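Local atomic coordinates of DNA sulfur modification protein DndE (PDB entry 4LRV), a protein that takes part in the phosphorothioate (sulfur) modification of DNA and probably binds DNA as an assembly of several subunits. Residues Gln72-Glu75 and Leu76-Met80; Leu34-Phe37 and Arg38-Ser42; Leu61-Ile64 and Thr65-Glu69; Met7-Ser10 and Arg11-Asp15; Gly25-Pro28 and Asn29-Ala32. All blocks are in the same frame, centred on the assembly; numbering follows the deposited sequence.

Contact 1: residues Gln72-Glu75 and Leu76-Met80; sequences QATE and LVLKM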
loop_
_atom_site.group_PDB
_atom_site.type_symbol
_atom_site.label_atom_id
_atom_site.label_comp_id
_atom_site.label_asym_id
_atom_site.label_seq_id
_atom_site.Cartn_x
_atom_site.Cartn_y
_atom_site.Cartn_z
ATOM N N GLN A 72 6.416 18.656 2.788
ATOM C CA GLN A 72 5.970 20.033 2.954
ATOM C C GLN A 72 5.586 20.273 4.400
ATOM O O GLN A 72 6.042 21.231 5.022
ATOM C CB GLN A 72 4.762 20.340 2.049
ATOM C CG GLN A 72 5.057 20.405 0.547
ATOM C CD GLN A 72 5.003 19.046 -0.168
ATOM O OE1 GLN A 72 5.289 17.986 0.423
ATOM N NE2 GLN A 72 4.642 19.080 -1.462
ATOM N N ALA A 73 4.741 19.393 4.923
ATOM C CA ALA A 73 4.311 19.471 6.306
ATOM C C ALA A 73 5.511 19.526 7.245
ATOM O O ALA A 73 5.613 20.431 8.071
ATOM C CB ALA A 73 3.423 18.284 6.652
ATOM N N THR A 74 6.416 18.554 7.113
ATOM C CA THR A 74 7.626 18.513 7.922
ATOM C C THR A 74 8.382 19.843 7.848
ATOM O O THR A 74 8.637 20.466 8.882
ATOM C CB THR A 74 8.574 17.345 7.513
ATOM O OG1 THR A 74 7.869 16.102 7.584
ATOM C CG2 THR A 74 9.784 17.293 8.438
ATOM N N GLU A 75 8.721 20.276 6.635
ATOM C CA GLU A 75 9.464 21.524 6.462
ATOM C C GLU A 75 8.737 22.735 7.047
ATOM O O GLU A 75 9.383 23.689 7.467
ATOM C CB GLU A 75 9.849 21.774 4.992
ATOM C CG GLU A 75 10.720 20.672 4.377
ATOM C CD GLU A 75 11.776 21.204 3.407
ATOM O OE1 GLU A 75 11.532 21.204 2.177
ATOM O OE2 GLU A 75 12.861 21.623 3.877
ATOM N N LEU A 76 7.406 22.696 7.096
ATOM C CA LEU A 76 6.633 23.826 7.628
ATOM C C LEU A 76 6.656 23.813 9.151
ATOM O O LEU A 76 6.782 24.850 9.799
ATOM C CB LEU A 76 5.195 23.818 7.098
ATOM C CG LEU A 76 4.290 25.065 7.208
ATOM C CD1 LEU A 76 3.327 24.968 8.349
ATOM C CD2 LEU A 76 5.046 26.385 7.248
ATOM N N VAL A 77 6.555 22.623 9.723
ATOM C CA VAL A 77 6.702 22.474 11.160
ATOM C C VAL A 77 8.091 22.943 11.621
ATOM O O VAL A 77 8.209 23.734 12.557
ATOM C CB VAL A 77 6.445 21.031 11.596
ATOM C CG1 VAL A 77 6.798 20.856 13.065
ATOM C CG2 VAL A 77 4.996 20.669 11.346
ATOM N N LEU A 78 9.132 22.471 10.943
ATOM C CA LEU A 78 10.501 22.862 11.281
ATOM C C LEU A 78 10.724 24.372 11.166
ATOM O O LEU A 78 11.447 24.973 11.967
ATOM C CB LEU A 78 11.515 22.100 10.417
ATOM C CG LEU A 78 11.838 20.696 10.909
ATOM C CD1 LEU A 78 12.618 19.933 9.845
ATOM C CD2 LEU A 78 12.610 20.737 12.237
ATOM N N LYS A 79 10.108 24.987 10.168
ATOM C CA LYS A 79 10.294 26.409 9.970
ATOM C C LYS A 79 9.651 27.170 11.131
ATOM O O LYS A 79 10.248 28.104 11.668
ATOM C CB LYS A 79 9.708 26.832 8.626
ATOM C CG LYS A 79 9.907 28.284 8.273
ATOM C CD LYS A 79 9.138 28.610 7.010
ATOM C CE LYS A 79 9.780 29.751 6.240
ATOM N NZ LYS A 79 11.179 29.407 5.821
HETATM N N MSE A 80 8.455 26.751 11.532
HETATM C CA MSE A 80 7.729 27.420 12.615
HETATM C C MSE A 80 8.336 27.173 13.999
HETATM O O MSE A 80 8.337 28.071 14.841
HETATM C CB MSE A 80 6.249 27.029 12.614
HETATM C CG MSE A 80 5.511 27.465 11.376
HETATM SE SE MSE A 80 3.581 27.161 11.470
HETATM C CE MSE A 80 3.179 28.254 13.032
#

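Contact 2: residues Leu34-Phe37 and Arg38-Ser42; sequences LAFF and RSVES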
loop_
_atom_site.group_PDB
_atom_site.type_symbol
_atom_site.label_atom_id
_atom_site.label_comp_id
_atom_site.label_asym_id
_atom_site.label_seq_id
_atom_site.Cartn_x
_atom_site.Cartn_y
_atom_site.Cartn_z
ATOM N N LEU A 34 6.773 9.097 11.534
ATOM C CA LEU A 34 5.962 8.902 12.734
ATOM C C LEU A 34 6.656 9.355 14.022
ATOM O O LEU A 34 6.036 9.971 14.881
ATOM C CB LEU A 34 5.550 7.438 12.858
ATOM C CG LEU A 34 4.840 6.830 11.652
ATOM C CD1 LEU A 34 4.695 5.336 11.852
ATOM C CD2 LEU A 34 3.472 7.507 11.388
ATOM N N ALA A 35 7.938 9.043 14.156
ATOM C CA ALA A 35 8.708 9.476 15.313
ATOM C C ALA A 35 8.776 11.008 15.368
ATOM O O ALA A 35 8.447 11.604 16.388
ATOM C CB ALA A 35 10.082 8.873 15.270
ATOM N N PHE A 36 9.167 11.645 14.263
ATOM C CA PHE A 36 9.188 13.105 14.183
ATOM C C PHE A 36 7.893 13.735 14.701
ATOM O O PHE A 36 7.932 14.623 15.555
ATOM C CB PHE A 36 9.476 13.590 12.751
ATOM C CG PHE A 36 9.603 15.089 12.630
ATOM C CD1 PHE A 36 10.758 15.737 13.036
ATOM C CD2 PHE A 36 8.559 15.854 12.115
ATOM C CE1 PHE A 36 10.877 17.117 12.938
ATOM C CE2 PHE A 36 8.669 17.246 12.010
ATOM C CZ PHE A 36 9.834 17.872 12.427
ATOM N N PHE A 37 6.751 13.278 14.186
ATOM C CA PHE A 37 5.471 13.894 14.560
ATOM C C PHE A 37 4.987 13.564 15.972
ATOM O O PHE A 37 4.275 14.362 16.569
ATOM C CB PHE A 37 4.378 13.639 13.518
ATOM C CG PHE A 37 4.584 14.395 12.239
ATOM C CD1 PHE A 37 4.649 15.783 12.242
ATOM C CD2 PHE A 37 4.734 13.721 11.036
ATOM C CE1 PHE A 37 4.865 16.491 11.074
ATOM C CE2 PHE A 37 4.946 14.416 9.854
ATOM C CZ PHE A 37 5.009 15.810 9.871
ATOM N N ARG A 38 5.371 12.415 16.521
ATOM C CA ARG A 38 4.951 12.130 17.877
ATOM C C ARG A 38 5.831 12.926 18.840
ATOM O O ARG A 38 5.418 13.300 19.929
ATOM C CB ARG A 38 4.905 10.616 18.174
ATOM C CG ARG A 38 6.139 10.004 18.816
ATOM C CD ARG A 38 5.803 8.661 19.473
ATOM N NE ARG A 38 5.279 7.680 18.520
ATOM C CZ ARG A 38 6.007 6.731 17.922
ATOM N NH1 ARG A 38 7.310 6.617 18.163
ATOM N NH2 ARG A 38 5.428 5.889 17.066
ATOM N N SER A 39 7.040 13.221 18.400
ATOM C CA SER A 39 7.941 14.049 19.168
ATOM C C SER A 39 7.479 15.510 19.159
ATOM O O SER A 39 7.383 16.173 20.193
ATOM C CB SER A 39 9.329 13.937 18.576
ATOM O OG SER A 39 10.240 14.669 19.341
ATOM N N VAL A 40 7.175 15.995 17.971
ATOM C CA VAL A 40 6.857 17.396 17.752
ATOM C C VAL A 40 5.501 17.837 18.351
ATOM O O VAL A 40 5.318 19.013 18.658
ATOM C CB VAL A 40 7.024 17.701 16.252
ATOM C CG1 VAL A 40 5.821 18.376 15.638
ATOM C CG2 VAL A 40 8.344 18.418 16.000
ATOM N N GLU A 41 4.569 16.900 18.542
ATOM C CA GLU A 41 3.323 17.209 19.258
ATOM C C GLU A 41 3.435 17.068 20.784
ATOM O O GLU A 41 2.432 17.110 21.479
ATOM C CB GLU A 41 2.142 16.389 18.718
ATOM C CG GLU A 41 2.123 14.901 19.114
ATOM C CD GLU A 41 0.989 14.127 18.429
ATOM O OE1 GLU A 41 0.027 14.763 17.946
ATOM O OE2 GLU A 41 1.060 12.880 18.351
ATOM N N SER A 42 4.653 16.923 21.295
ATOM C CA SER A 42 4.895 16.862 22.734
ATOM C C SER A 42 5.741 18.049 23.208
ATOM O O SER A 42 5.739 19.106 22.588
ATOM C CB SER A 42 5.552 15.530 23.122
ATOM O OG SER A 42 6.867 15.419 22.588
#

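Contact 3: residues Leu61-Ile64 and Thr65-Glu69; sequences LDKI and TWLGE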
loop_
_atom_site.group_PDB
_atom_site.type_symbol
_atom_site.label_atom_id
_atom_site.label_comp_id
_atom_site.label_asym_id
_atom_site.label_seq_id
_atom_site.Cartn_x
_atom_site.Cartn_y
_atom_site.Cartn_z
ATOM N N LEU A 61 20.295 9.479 3.041
ATOM C CA LEU A 61 19.174 9.314 2.114
ATOM C C LEU A 61 18.613 10.646 1.671
ATOM O O LEU A 61 18.693 11.625 2.396
ATOM C CB LEU A 61 18.058 8.488 2.750
ATOM C CG LEU A 61 18.480 7.160 3.367
ATOM C CD1 LEU A 61 17.338 6.589 4.164
ATOM C CD2 LEU A 61 18.982 6.171 2.308
ATOM N N ASP A 62 18.042 10.674 0.475
ATOM C CA ASP A 62 17.316 11.843 -0.012
ATOM C C ASP A 62 16.206 12.269 0.932
ATOM O O ASP A 62 15.515 11.434 1.526
ATOM C CB ASP A 62 16.694 11.560 -1.380
ATOM C CG ASP A 62 17.713 11.156 -2.411
ATOM O OD1 ASP A 62 18.867 11.623 -2.343
ATOM O OD2 ASP A 62 17.348 10.362 -3.303
ATOM N N LYS A 63 16.027 13.575 1.052
ATOM C CA LYS A 63 14.919 14.138 1.811
ATOM C C LYS A 63 13.573 13.513 1.457
ATOM O O LYS A 63 12.746 13.286 2.336
ATOM C CB LYS A 63 14.857 15.651 1.616
ATOM C CG LYS A 63 13.868 16.342 2.552
ATOM C CD LYS A 63 14.108 17.845 2.613
ATOM C CE LYS A 63 13.901 18.513 1.255
ATOM N NZ LYS A 63 14.741 19.725 1.145
ATOM N N ILE A 64 13.368 13.218 0.179
ATOM C CA ILE A 64 12.088 12.693 -0.282
ATOM C C ILE A 64 11.903 11.267 0.201
ATOM O O ILE A 64 10.797 10.856 0.555
ATOM C CB ILE A 64 11.950 12.744 -1.806
ATOM C CG1 ILE A 64 12.537 14.044 -2.349
ATOM C CG2 ILE A 64 10.472 12.614 -2.198
ATOM C CD1 ILE A 64 12.185 14.320 -3.808
ATOM N N THR A 65 13.001 10.525 0.222
ATOM C CA THR A 65 13.008 9.187 0.774
ATOM C C THR A 65 12.605 9.213 2.246
ATOM O O THR A 65 11.747 8.438 2.666
ATOM C CB THR A 65 14.392 8.525 0.645
ATOM O OG1 THR A 65 14.871 8.668 -0.695
ATOM C CG2 THR A 65 14.300 7.062 0.981
ATOM N N TRP A 66 13.231 10.098 3.021
ATOM C CA TRP A 66 12.922 10.204 4.438
ATOM C C TRP A 66 11.494 10.679 4.663
ATOM O O TRP A 66 10.751 10.070 5.442
ATOM C CB TRP A 66 13.862 11.172 5.156
ATOM C CG TRP A 66 15.246 10.656 5.463
ATOM C CD1 TRP A 66 16.417 11.146 4.972
ATOM C CD2 TRP A 66 15.601 9.591 6.356
ATOM N NE1 TRP A 66 17.475 10.448 5.483
ATOM C CE2 TRP A 66 17.007 9.488 6.340
ATOM C CE3 TRP A 66 14.869 8.708 7.165
ATOM C CZ2 TRP A 66 17.702 8.543 7.102
ATOM C CZ3 TRP A 66 15.562 7.769 7.924
ATOM C CH2 TRP A 66 16.965 7.692 7.879
ATOM N N LEU A 67 11.111 11.757 3.982
ATOM C CA LEU A 67 9.876 12.454 4.328
ATOM C C LEU A 67 8.661 12.039 3.530
ATOM O O LEU A 67 7.565 11.996 4.080
ATOM C CB LEU A 67 10.059 13.987 4.310
ATOM C CG LEU A 67 11.252 14.499 5.142
ATOM C CD1 LEU A 67 11.300 16.020 5.159
ATOM C CD2 LEU A 67 11.237 13.927 6.572
ATOM N N GLY A 68 8.849 11.736 2.246
ATOM C CA GLY A 68 7.736 11.356 1.363
ATOM C C GLY A 68 6.704 12.460 1.238
ATOM O O GLY A 68 7.068 13.632 1.177
ATOM N N GLU A 69 5.422 12.081 1.221
ATOM C CA GLU A 69 4.308 13.041 1.159
ATOM C C GLU A 69 4.271 13.981 2.372
ATOM O O GLU A 69 3.567 15.000 2.357
ATOM C CB GLU A 69 2.953 12.320 1.083
ATOM C CG GLU A 69 2.928 11.026 0.285
ATOM C CD GLU A 69 2.590 11.235 -1.178
ATOM O OE1 GLU A 69 1.730 10.480 -1.701
ATOM O OE2 GLU A 69 3.176 12.158 -1.796
HETATM O O HOH W 1 17.515 8.343 -1.090
#

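Contact 4: residues Met7-Ser10 and Arg11-Asp15; sequences MALS and RQTED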
loop_
_atom_site.group_PDB
_atom_site.type_symbol
_atom_site.label_atom_id
_atom_site.label_comp_id
_atom_site.label_asym_id
_atom_site.label_seq_id
_atom_site.Cartn_x
_atom_site.Cartn_y
_atom_site.Cartn_z
HETATM N N MSE A 7 20.078 13.846 3.940
HETATM C CA MSE A 7 20.549 13.892 5.318
HETATM C C MSE A 7 20.665 12.516 5.920
HETATM O O MSE A 7 20.146 11.547 5.367
HETATM C CB MSE A 7 19.613 14.737 6.187
HETATM C CG MSE A 7 18.189 14.278 6.194
HETATM SE SE MSE A 7 17.006 15.527 5.271
HETATM C CE MSE A 7 17.356 14.986 3.477
ATOM N N ALA A 8 21.346 12.455 7.061
ATOM C CA ALA A 8 21.514 11.224 7.819
ATOM C C ALA A 8 20.989 11.385 9.251
ATOM O O ALA A 8 20.933 12.495 9.774
ATOM C CB ALA A 8 22.985 10.812 7.836
ATOM N N LEU A 9 20.589 10.273 9.864
ATOM C CA LEU A 9 20.274 10.239 11.287
ATOM C C LEU A 9 21.509 9.811 12.084
ATOM O O LEU A 9 22.578 9.607 11.521
ATOM C CB LEU A 9 19.106 9.282 11.547
ATOM C CG LEU A 9 17.779 9.817 11.016
ATOM C CD1 LEU A 9 16.679 8.790 11.127
ATOM C CD2 LEU A 9 17.390 11.086 11.755
ATOM N N SER A 10 21.375 9.685 13.397
ATOM C CA SER A 10 22.492 9.167 14.180
ATOM C C SER A 10 22.472 7.652 14.129
ATOM O O SER A 10 21.474 7.040 13.715
ATOM C CB SER A 10 22.459 9.672 15.620
ATOM O OG SER A 10 21.291 9.251 16.295
ATOM N N ARG A 11 23.585 7.051 14.529
ATOM C CA ARG A 11 23.680 5.611 14.611
ATOM C C ARG A 11 22.676 5.113 15.647
ATOM O O ARG A 11 21.879 4.204 15.367
ATOM C CB ARG A 11 25.111 5.196 14.967
ATOM C CG ARG A 11 25.301 3.708 15.213
ATOM C CD ARG A 11 25.242 2.908 13.928
ATOM N NE ARG A 11 25.486 1.497 14.194
ATOM C CZ ARG A 11 24.587 0.526 14.061
ATOM N NH1 ARG A 11 23.353 0.795 13.630
ATOM N NH2 ARG A 11 24.933 -0.732 14.349
ATOM N N GLN A 12 22.692 5.740 16.822
ATOM C CA GLN A 12 21.771 5.401 17.901
ATOM C C GLN A 12 20.343 5.297 17.358
ATOM O O GLN A 12 19.669 4.278 17.566
ATOM C CB GLN A 12 21.860 6.439 19.027
ATOM C CG GLN A 12 20.923 6.190 20.208
ATOM C CD GLN A 12 21.058 7.247 21.311
ATOM O OE1 GLN A 12 20.439 8.311 21.252
ATOM N NE2 GLN A 12 21.868 6.947 22.327
ATOM N N THR A 13 19.901 6.337 16.644
ATOM C CA THR A 13 18.553 6.380 16.070
ATOM C C THR A 13 18.284 5.304 15.014
ATOM O O THR A 13 17.248 4.649 15.063
ATOM C CB THR A 13 18.251 7.758 15.461
ATOM O OG1 THR A 13 18.192 8.727 16.510
ATOM C CG2 THR A 13 16.911 7.754 14.684
ATOM N N GLU A 14 19.204 5.139 14.060
ATOM C CA GLU A 14 19.035 4.156 12.991
ATOM C C GLU A 14 18.772 2.780 13.582
ATOM O O GLU A 14 17.862 2.070 13.148
ATOM C CB GLU A 14 20.255 4.100 12.069
ATOM C CG GLU A 14 20.090 4.891 10.772
ATOM C CD GLU A 14 21.181 4.589 9.731
ATOM O OE1 GLU A 14 22.157 3.871 10.064
ATOM O OE2 GLU A 14 21.046 5.065 8.571
ATOM N N ASP A 15 19.570 2.429 14.588
ATOM C CA ASP A 15 19.462 1.150 15.261
ATOM C C ASP A 15 18.090 0.920 15.899
ATOM O O ASP A 15 17.553 -0.183 15.836
ATOM C CB ASP A 15 20.580 1.016 16.298
ATOM C CG ASP A 15 20.640 -0.358 16.899
ATOM O OD1 ASP A 15 20.226 -1.339 16.226
ATOM O OD2 ASP A 15 21.100 -0.457 18.055
HETATM O O HOH W 2 19.136 10.939 15.371
#

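Contact 5: residues Gly25-Pro28 and Asn29-Ala32; sequences GITP and NIAA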
loop_
_atom_site.group_PDB
_atom_site.type_symbol
_atom_site.label_atom_id
_atom_site.label_comp_id
_atom_site.label_asym_id
_atom_site.label_seq_id
_atom_site.Cartn_x
_atom_site.Cartn_y
_atom_site.Cartn_z
ATOM N N GLY A 25 5.843 -4.070 10.890
ATOM C CA GLY A 25 6.324 -4.091 9.517
ATOM C C GLY A 25 7.018 -2.792 9.123
ATOM O O GLY A 25 7.609 -2.694 8.049
ATOM N N ILE A 26 6.942 -1.803 10.007
ATOM C CA ILE A 26 7.210 -0.409 9.648
ATOM C C ILE A 26 8.655 -0.173 9.225
ATOM O O ILE A 26 9.588 -0.422 9.985
ATOM C CB ILE A 26 6.843 0.541 10.796
ATOM C CG1 ILE A 26 5.409 0.261 11.271
ATOM C CG2 ILE A 26 7.033 1.989 10.359
ATOM C CD1 ILE A 26 5.089 0.753 12.684
ATOM N N THR A 27 8.811 0.292 7.991
ATOM C CA THR A 27 10.113 0.563 7.390
ATOM C C THR A 27 10.745 1.797 8.020
ATOM O O THR A 27 10.039 2.736 8.381
ATOM C CB THR A 27 9.959 0.828 5.910
ATOM O OG1 THR A 27 9.055 1.921 5.736
ATOM C CG2 THR A 27 9.395 -0.386 5.222
ATOM N N PRO A 28 12.082 1.814 8.125
ATOM C CA PRO A 28 12.785 2.888 8.848
ATOM C C PRO A 28 12.372 4.301 8.422
ATOM O O PRO A 28 12.158 5.162 9.275
ATOM C CB PRO A 28 14.257 2.634 8.522
ATOM C CG PRO A 28 14.330 1.198 8.121
ATOM C CD PRO A 28 13.019 0.894 7.449
ATOM N N ASN A 29 12.225 4.547 7.128
ATOM C CA ASN A 29 11.857 5.891 6.689
ATOM C C ASN A 29 10.439 6.334 7.100
ATOM O O ASN A 29 10.218 7.511 7.395
ATOM C CB ASN A 29 12.117 6.093 5.187
ATOM C CG ASN A 29 11.183 5.287 4.306
ATOM O OD1 ASN A 29 10.670 4.238 4.701
ATOM N ND2 ASN A 29 10.963 5.779 3.087
ATOM N N ILE A 30 9.495 5.395 7.117
ATOM C CA ILE A 30 8.136 5.689 7.564
ATOM C C ILE A 30 8.110 5.893 9.075
ATOM O O ILE A 30 7.343 6.704 9.579
ATOM C CB ILE A 30 7.126 4.574 7.168
ATOM C CG1 ILE A 30 6.817 4.634 5.664
ATOM C CG2 ILE A 30 5.834 4.710 7.972
ATOM C CD1 ILE A 30 6.060 3.415 5.122
ATOM N N ALA A 31 8.943 5.139 9.791
ATOM C CA ALA A 31 9.014 5.251 11.237
ATOM C C ALA A 31 9.629 6.586 11.637
ATOM O O ALA A 31 9.277 7.156 12.670
ATOM C CB ALA A 31 9.819 4.118 11.806
ATOM N N ALA A 32 10.548 7.081 10.814
ATOM C CA ALA A 32 11.145 8.375 11.041
ATOM C C ALA A 32 10.080 9.484 10.951
ATOM O O ALA A 32 10.083 10.424 11.751
ATOM C CB ALA A 32 12.281 8.605 10.066
#

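Contact 1: residues Gln72-Glu75 and Leu76-Met80
Thr74 and Leu78 sit one helical turn apart and run next to each other in the same direction, with Thr74 CG2 4.1 Å from Leu78 CD1. This is the tight side of the stretch: Phe36 and Phe37 of helix 28-40 pack on Thr74, and Phe36 also reaches Leu78. Thr74 turns its methyl CG2 anti to the backbone N (OG1 at chi1 -56°), which sends the methyl forward to Leu78 and OG1 back to the carbonyl of Thr70, a bond that satisfies the buried hydroxyl. The backbone beneath is regular, the bond from Leu78 N to Thr74 O being 2.9 Å long and almost straight at 174°. Val77 leans on the preceding turn, its CG2 3.3 Å from Ala73 O, and with Ala73 and Leu76 it packs against a second subunit. The other side is looser. Lys79 meets this turn through its CB alone, 3.4 Å from Glu75 O, and its chain then runs outward, while Glu75 bends at chi2 and sends OE2 to the backbone N of Leu3. The arrangement is that of an amphipathic alpha helix, with i to i+4 bonding and its apolar sides shared between its own chain and a subunit interface.

Contact 2: residues Leu34-Phe37 and Arg38-Ser42
Val40 CG2 lies over one face of the Phe36 ring, 4.2 Å from the ring centroid and 22° off the normal, a CH-pi contact between residues one helical turn apart. The methyl is displaced toward the rim, so its closest ring atom is Phe36 CZ at 3.9 Å. Phe36 can meet it because CG stands anti to the backbone N (chi1 -176°), which carries the ring forward along the helix. Phe37 joins in more lightly: its CD1 is 4.4 Å from Val40 CG1, and its CE1 comes to the edge of the Phe36 ring, in plane.

Backbone bonds fix the spacing of these side chains. Val40 N donates to Phe36 O at 2.9 Å, and Ser39 N to Ala35 O at the same length. Arg38 N reaches Leu34 O at 3.0 Å, and the arginine chain, bent at chi3, folds back so that this same carbonyl oxygen lies over one face of its guanidinium. NH1 goes on to the carbonyl of Gly101. After Val40 the helix ends, and Ser39 O takes bonds from both the N and the OG of Ser42, the latter 2.6 Å long.

Farther out, Ser39 OG bonds to Asp100, and Trp94 and His97 of helix 87-103 meet the Phe36 ring. Helix 71-81 packs on Phe36, Phe37 and Val40, placing this end of helix 28-40 between those two helices.

Contact 3: residues Leu61-Ile64 and Thr65-Glu69
The indole of Trp66 carries Leu61 on one face. Leu61 CD1 sits over the six-membered ring, 3.8 Å from its centroid and 20° off the normal, a CH-pi contact displaced toward the rim at CZ2. Leu61 CB sits over the same face at the NE1 corner, 3.4 Å from Trp66 NE1, and the two side chains cross at about a right angle. The indole N-H is used in a bond to the carbonyl of Met7, and Trp94 meets the indole edge-to-face.

Around this pair the chain turns from strand into helix. Trp66 N donates to Asp62 O at 3.0 Å, starting the helical bonding. Asp62 stands at the N-cap position but makes no capping bond with its side chain; OD1 instead forms a salt bridge with Arg38 of the fourth subunit. A water takes the N-H of Asp62 at 2.9 Å and hydrogen-bonds Thr65 OG1 at 2.7 Å, bridging them. Lys63 CG rests 3.7 Å from Leu67 CD1, while NZ bonds the carbonyls of Leu3 and Pro4. The leucine-indole contact is apolar packing with a CH-pi component, whereas the polar ends tie this short helix to the N-terminal segment and to a neighbouring subunit.

Contact 4: residues Met7-Ser10 and Arg11-Asp15
Ser10 OG lies between the backbone N and the carbonyl carbon (chi1 62°), a rotation that swings the hydroxyl over the first turn of helix 11-23, where it accepts from Thr13 N at 3.2 Å, nearly straight at 162°. Thr13 takes the opposite sense (chi1 -67°): OG1 is beside its own backbone N, facing Ser10, and CG2, anti to that N, meets Leu9, whose side chain crosses it at a slant. Leu9 CD1 touches Thr13 CG2 at 3.7 Å, closing the apolar side of the turn. On the polar side a water accepts from Ser10 N at 3.2 Å and hydrogen-bonds Thr13 OG1 at 2.7 Å, so it bridges the residue before the helix and its first turn. The regular helical bonding begins with Glu14 N donating to Ser10 O at 3.0 Å.

Lys53 also donates to Ser10 OG, while the Glu14 carboxylate takes the backbone N-H groups of Thr58 and Leu59. An alanine at Ser10 has no hydroxyl, and this would probably leave Thr13 N without its cap and Lys53 without one of its acceptors. The whole is a serine N-cap, with a leucine just before it packing against the helix it starts.

Contact 5: residues Gly25-Pro28 and Asn29-Ala32
Thr27 occupies the N-cap position of helix 28-40, and Pro28 follows as the first helical residue, where no backbone N-H is needed. Thr27 OG1 donates to the side-chain oxygen OD1 of Asn29 at 3.0 Å, arriving nearly along the C=O axis at 172°. Both groups stand between their own backbone N and carbonyl carbon (chi1 57° for Thr27, 69° for Asn29), which brings the two side chains up together. Thr27 OG1 also meets Ile30 CD1 at 3.4 Å. Beneath it, Thr27 O accepts from Ala31 N at 3.0 Å and more weakly from Ile30 N, and Ala32 N donates to Pro28 O at 2.9 Å. Ile26 comes in from the loop: its CG2 lies 3.8 Å from both Ile30 CG2 and Ala31 CB, a small apolar patch against the first turn.

In place of Thr27, a valine lacks the hydroxyl that donates to Asn29 OD1, and the amide, still tied at ND2, would probably be less firmly fixed in its rotation. That ND2 bonds to the carbonyl of Thr65. Asn29 thereby ties the start of helix 28-40 to helix 63-67, while Ala31 packs on Leu17 and Leu20 of helix 11-23.

In the fold
Contacts 1, 2 and 4 are largely buried; contacts 3 and 5 are only partly so. Contacts 2 and 5 take the end and the start of the same helix, 28-40: contact 2 is an aromatic and aliphatic cluster, contact 5 a polar start with a small apolar patch. Contacts 1 and 2 touch through side-chain packing, and both face the second subunit. Contacts 3 and 4 meet at the two-stranded sheet, in backbone bonding between Leu61 and Met7, and both also reach the fourth subunit. Contacts 4 and 5 are alike in kind, each a helix start with a hydroxyl residue at the N-cap, but only in contact 4 does that hydroxyl accept from a helix N-H.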